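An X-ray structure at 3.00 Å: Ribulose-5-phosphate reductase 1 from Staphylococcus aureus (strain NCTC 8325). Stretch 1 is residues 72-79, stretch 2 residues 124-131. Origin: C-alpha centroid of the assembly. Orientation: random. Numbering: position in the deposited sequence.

Stretch 1, residues 72-79: FDSKGVFN
Stretch 2, residues 124-131: NHDRAVPL

Stretch 1 leaves a weakly bonded strand at Phe72-Asp73 (phi/psi -152/152 and -158/88) and folds into a type I turn from Asp73 to Gly76, with Ser74 at -64/-28 and Lys75 at -82/-2, closed by Gly76 N to Asp73 O at 2.9 Å. Gly76 (78/27) has the positive phi that favours glycine; Val77 (-91/-53) and Phe78 (-105/131) follow. In stretch 2, His125 (-64/-28), Asp126 (-85/-4) and Arg127 (-102/22) form a bend, with Arg127 N bonded to Asn124 O at 2.8 Å, before the strand Ala128-Pro130. The CA atoms of Val77 and His125 lie 7.6 Å apart, those of Phe78 and Pro130 8.4 Å. Asp73 (chi1 t, chi2 1°) joins turn and partner: its OD2 accepts Phe78 N at 2.7 Å and, weakly, Val77 N at 3.1 Å, while OD1 accepts His125 NE2 at 2.7 Å. His125 (chi1 m, chi2 89°) points CA-to-CB sideways, but its ring reaches stretch 1, where Lys75 CB lies 3.6 Å from NE2 and Val77 CB 3.6 Å from CD2. Phe78 (chi1 m, chi2 -44°) supplies the apolar contact: CE1 meets Pro130 CG at 3.4 Å and CE2 Ala128 CB at 4.1 Å. The contact buries 288 Å², mostly at His125 and Phe78.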

ATOM      1  N   PHE A  72      21.472  -4.401 -14.802  1.00 91.62           N
ATOM      2  CA  PHE A  72      21.675  -4.274 -16.239  1.00 87.51           C
ATOM      3  C   PHE A  72      20.597  -3.354 -16.804  1.00 89.98           C
ATOM      4  O   PHE A  72      19.487  -3.269 -16.269  1.00 82.75           O
ATOM      5  CB  PHE A  72      21.586  -5.626 -16.959  1.00 83.78           C
ATOM      6  CG  PHE A  72      22.766  -6.494 -16.755  1.00 90.78           C
ATOM      7  CD1 PHE A  72      24.038  -6.063 -17.107  1.00109.48           C
ATOM      8  CD2 PHE A  72      22.610  -7.751 -16.198  1.00 84.32           C
ATOM      9  CE1 PHE A  72      25.136  -6.870 -16.899  1.00 96.97           C
ATOM     10  CE2 PHE A  72      23.701  -8.564 -15.990  1.00 85.83           C
ATOM     11  CZ  PHE A  72      24.967  -8.128 -16.348  1.00 85.50           C
ATOM     12  N   ASP A  73      20.928  -2.679 -17.904  1.00 88.61           N
ATOM     13  CA  ASP A  73      20.000  -1.811 -18.636  1.00 87.90           C
ATOM     14  C   ASP A  73      20.535  -1.692 -20.058  1.00 96.64           C
ATOM     15  O   ASP A  73      21.270  -0.756 -20.376  1.00 84.92           O
ATOM     16  CB  ASP A  73      19.836  -0.440 -17.997  1.00 84.89           C
ATOM     17  CG  ASP A  73      18.676   0.361 -18.612  1.00 98.71           C
ATOM     18  OD1 ASP A  73      17.978  -0.155 -19.526  1.00 97.38           O
ATOM     19  OD2 ASP A  73      18.471   1.517 -18.176  1.00104.70           O
ATOM     20  N   SER A  74      20.133  -2.630 -20.908  1.00109.89           N
ATOM     21  CA  SER A  74      20.722  -2.691 -22.234  1.00 91.53           C
ATOM     22  C   SER A  74      20.404  -1.442 -23.054  1.00107.10           C
ATOM     23  O   SER A  74      21.205  -1.049 -23.907  1.00104.74           O
ATOM     24  CB  SER A  74      20.257  -3.974 -22.921  1.00 91.14           C
ATOM     25  OG  SER A  74      20.498  -3.958 -24.312  1.00110.52           O
ATOM     26  N   LYS A  75      19.277  -0.772 -22.782  1.00119.37           N
ATOM     27  CA  LYS A  75      18.931   0.450 -23.512  1.00114.92           C
ATOM     28  C   LYS A  75      19.623   1.708 -22.977  1.00110.96           C
ATOM     29  O   LYS A  75      19.407   2.787 -23.540  1.00118.21           O
ATOM     30  CB  LYS A  75      17.412   0.659 -23.511  1.00106.04           C
ATOM     31  N   GLY A  76      20.418   1.609 -21.908  1.00103.16           N
ATOM     32  CA  GLY A  76      21.317   2.685 -21.505  1.00101.09           C
ATOM     33  C   GLY A  76      20.701   3.862 -20.773  1.00112.56           C
ATOM     34  O   GLY A  76      21.251   4.968 -20.819  1.00119.62           O
ATOM     35  N   VAL A  77      19.586   3.647 -20.076  1.00109.15           N
ATOM     36  CA  VAL A  77      18.801   4.700 -19.432  1.00101.66           C
ATOM     37  C   VAL A  77      19.251   4.934 -17.993  1.00106.38           C
ATOM     38  O   VAL A  77      19.516   6.072 -17.585  1.00114.19           O
ATOM     39  CB  VAL A  77      17.302   4.341 -19.490  1.00 99.13           C
ATOM     40  CG1 VAL A  77      16.507   5.210 -18.551  1.00 92.88           C
ATOM     41  CG2 VAL A  77      16.777   4.469 -20.913  1.00 93.90           C
ATOM     42  N   PHE A  78      19.302   3.854 -17.218  1.00103.34           N
ATOM     43  CA  PHE A  78      19.709   3.852 -15.816  1.00102.36           C
ATOM     44  C   PHE A  78      21.108   3.271 -15.695  1.00102.95           C
ATOM     45  O   PHE A  78      21.378   2.202 -16.250  1.00 95.68           O
ATOM     46  CB  PHE A  78      18.719   3.030 -14.981  1.00 89.94           C
ATOM     47  CG  PHE A  78      17.325   3.588 -14.968  1.00100.03           C
ATOM     48  CD1 PHE A  78      17.122   4.943 -14.798  1.00104.42           C
ATOM     49  CD2 PHE A  78      16.240   2.784 -15.263  1.00 98.94           C
ATOM     50  CE1 PHE A  78      15.864   5.468 -14.804  1.00102.60           C
ATOM     51  CE2 PHE A  78      14.971   3.312 -15.290  1.00100.64           C
ATOM     52  CZ  PHE A  78      14.783   4.652 -15.055  1.00105.20           C
ATOM     53  N   ASN A  79      21.988   3.969 -14.978  1.00109.04           N
ATOM     54  CA  ASN A  79      23.330   3.441 -14.758  1.00107.34           C
ATOM     55  C   ASN A  79      23.296   2.284 -13.762  1.00101.13           C
ATOM     56  O   ASN A  79      22.389   2.178 -12.931  1.00 92.39           O
ATOM     57  CB  ASN A  79      24.282   4.532 -14.260  1.00110.07           C
ATOM     58  CG  ASN A  79      24.249   5.780 -15.124  1.00126.37           C
ATOM     59  OD1 ASN A  79      23.986   5.718 -16.327  1.00139.23           O
ATOM     60  ND2 ASN A  79      24.542   6.924 -14.514  1.00126.92           N
ATOM     61  N   ASN A 124       9.806  -2.432 -17.588  1.00104.91           N
ATOM     62  CA  ASN A 124       9.944  -1.428 -18.618  1.00105.85           C
ATOM     63  C   ASN A 124      10.583  -0.183 -18.019  1.00 94.14           C
ATOM     64  O   ASN A 124      10.604   0.019 -16.804  1.00 85.89           O
ATOM     65  CB  ASN A 124       8.590  -1.127 -19.256  1.00105.79           C
ATOM     66  CG  ASN A 124       8.002  -2.347 -19.925  1.00108.60           C
ATOM     67  OD1 ASN A 124       7.359  -3.172 -19.272  1.00100.76           O
ATOM     68  ND2 ASN A 124       8.295  -2.517 -21.216  1.00120.64           N
ATOM     69  N   HIS A 125      11.141   0.642 -18.888  1.00 87.77           N
ATOM     70  CA  HIS A 125      11.851   1.800 -18.387  1.00 88.30           C
ATOM     71  C   HIS A 125      10.924   2.747 -17.658  1.00103.18           C
ATOM     72  O   HIS A 125      11.364   3.443 -16.739  1.00 88.74           O
ATOM     73  CB  HIS A 125      12.541   2.462 -19.556  1.00 98.46           C
ATOM     74  CG  HIS A 125      13.683   1.654 -20.055  1.00107.76           C
ATOM     75  ND1 HIS A 125      13.523   0.684 -21.019  1.00109.98           N
ATOM     76  CD2 HIS A 125      14.980   1.607 -19.674  1.00110.97           C
ATOM     77  CE1 HIS A 125      14.685   0.096 -21.238  1.00115.19           C
ATOM     78  NE2 HIS A 125      15.586   0.637 -20.435  1.00114.70           N
ATOM     79  N   ASP A 126       9.646   2.755 -18.027  1.00111.47           N
ATOM     80  CA  ASP A 126       8.626   3.504 -17.313  1.00103.23           C
ATOM     81  C   ASP A 126       8.054   2.750 -16.116  1.00106.76           C
ATOM     82  O   ASP A 126       7.231   3.318 -15.399  1.00111.54           O
ATOM     83  CB  ASP A 126       7.483   3.898 -18.260  1.00101.32           C
ATOM     84  CG  ASP A 126       6.864   2.705 -18.981  1.00121.82           C
ATOM     85  OD1 ASP A 126       7.356   1.573 -18.815  1.00129.26           O
ATOM     86  OD2 ASP A 126       5.847   2.897 -19.687  1.00136.41           O
ATOM     87  N   ARG A 127       8.450   1.494 -15.874  1.00101.58           N
ATOM     88  CA  ARG A 127       8.002   0.768 -14.693  1.00 94.50           C
ATOM     89  C   ARG A 127       9.079   0.718 -13.592  1.00 95.99           C
ATOM     90  O   ARG A 127       9.007  -0.131 -12.693  1.00 83.95           O
ATOM     91  CB  ARG A 127       7.514  -0.638 -15.075  1.00 85.22           C
ATOM     92  N   ALA A 128      10.043   1.647 -13.615  1.00 94.58           N
ATOM     93  CA  ALA A 128      11.155   1.681 -12.654  1.00 96.07           C
ATOM     94  C   ALA A 128      11.516   3.125 -12.327  1.00 97.62           C
ATOM     95  O   ALA A 128      11.951   3.873 -13.213  1.00 93.72           O
ATOM     96  CB  ALA A 128      12.386   0.948 -13.197  1.00 84.76           C
ATOM     97  N   VAL A 129      11.395   3.498 -11.059  1.00 86.48           N
ATOM     98  CA  VAL A 129      11.446   4.897 -10.645  1.00104.29           C
ATOM     99  C   VAL A 129      12.702   5.108  -9.794  1.00 88.22           C
ATOM    100  O   VAL A 129      12.845   4.469  -8.744  1.00 87.43           O
ATOM    101  CB  VAL A 129      10.183   5.312  -9.867  1.00 88.28           C
ATOM    102  CG1 VAL A 129      10.236   6.788  -9.494  1.00 90.03           C
ATOM    103  CG2 VAL A 129       8.938   4.956 -10.643  1.00 88.14           C
ATOM    104  N   PRO A 130      13.592   6.017 -10.189  1.00101.46           N
ATOM    105  CA  PRO A 130      14.831   6.228  -9.423  1.00 97.08           C
ATOM    106  C   PRO A 130      14.626   6.993  -8.117  1.00 91.13           C
ATOM    107  O   PRO A 130      13.854   7.954  -8.037  1.00 92.16           O
ATOM    108  CB  PRO A 130      15.713   7.017 -10.398  1.00 91.72           C
ATOM    109  CG  PRO A 130      15.071   6.838 -11.740  1.00 91.38           C
ATOM    110  CD  PRO A 130      13.611   6.740 -11.464  1.00102.06           C
ATOM    111  N   LEU A 131      15.377   6.557  -7.089  1.00 90.97           N
ATOM    112  CA  LEU A 131      15.405   6.998  -5.704  1.00100.05           C
ATOM    113  C   LEU A 131      16.595   7.908  -5.434  1.00110.39           C
ATOM    114  O   LEU A 131      17.600   7.864  -6.146  1.00112.24           O
ATOM    115  CB  LEU A 131      15.487   5.782  -4.786  1.00 90.43           C
ATOM    116  CG  LEU A 131      14.290   4.863  -4.902  1.00 89.19           C
ATOM    117  CD1 LEU A 131      14.394   3.829  -3.843  1.00 99.33           C
ATOM    118  CD2 LEU A 131      13.066   5.687  -4.686  1.00 89.35           C
TER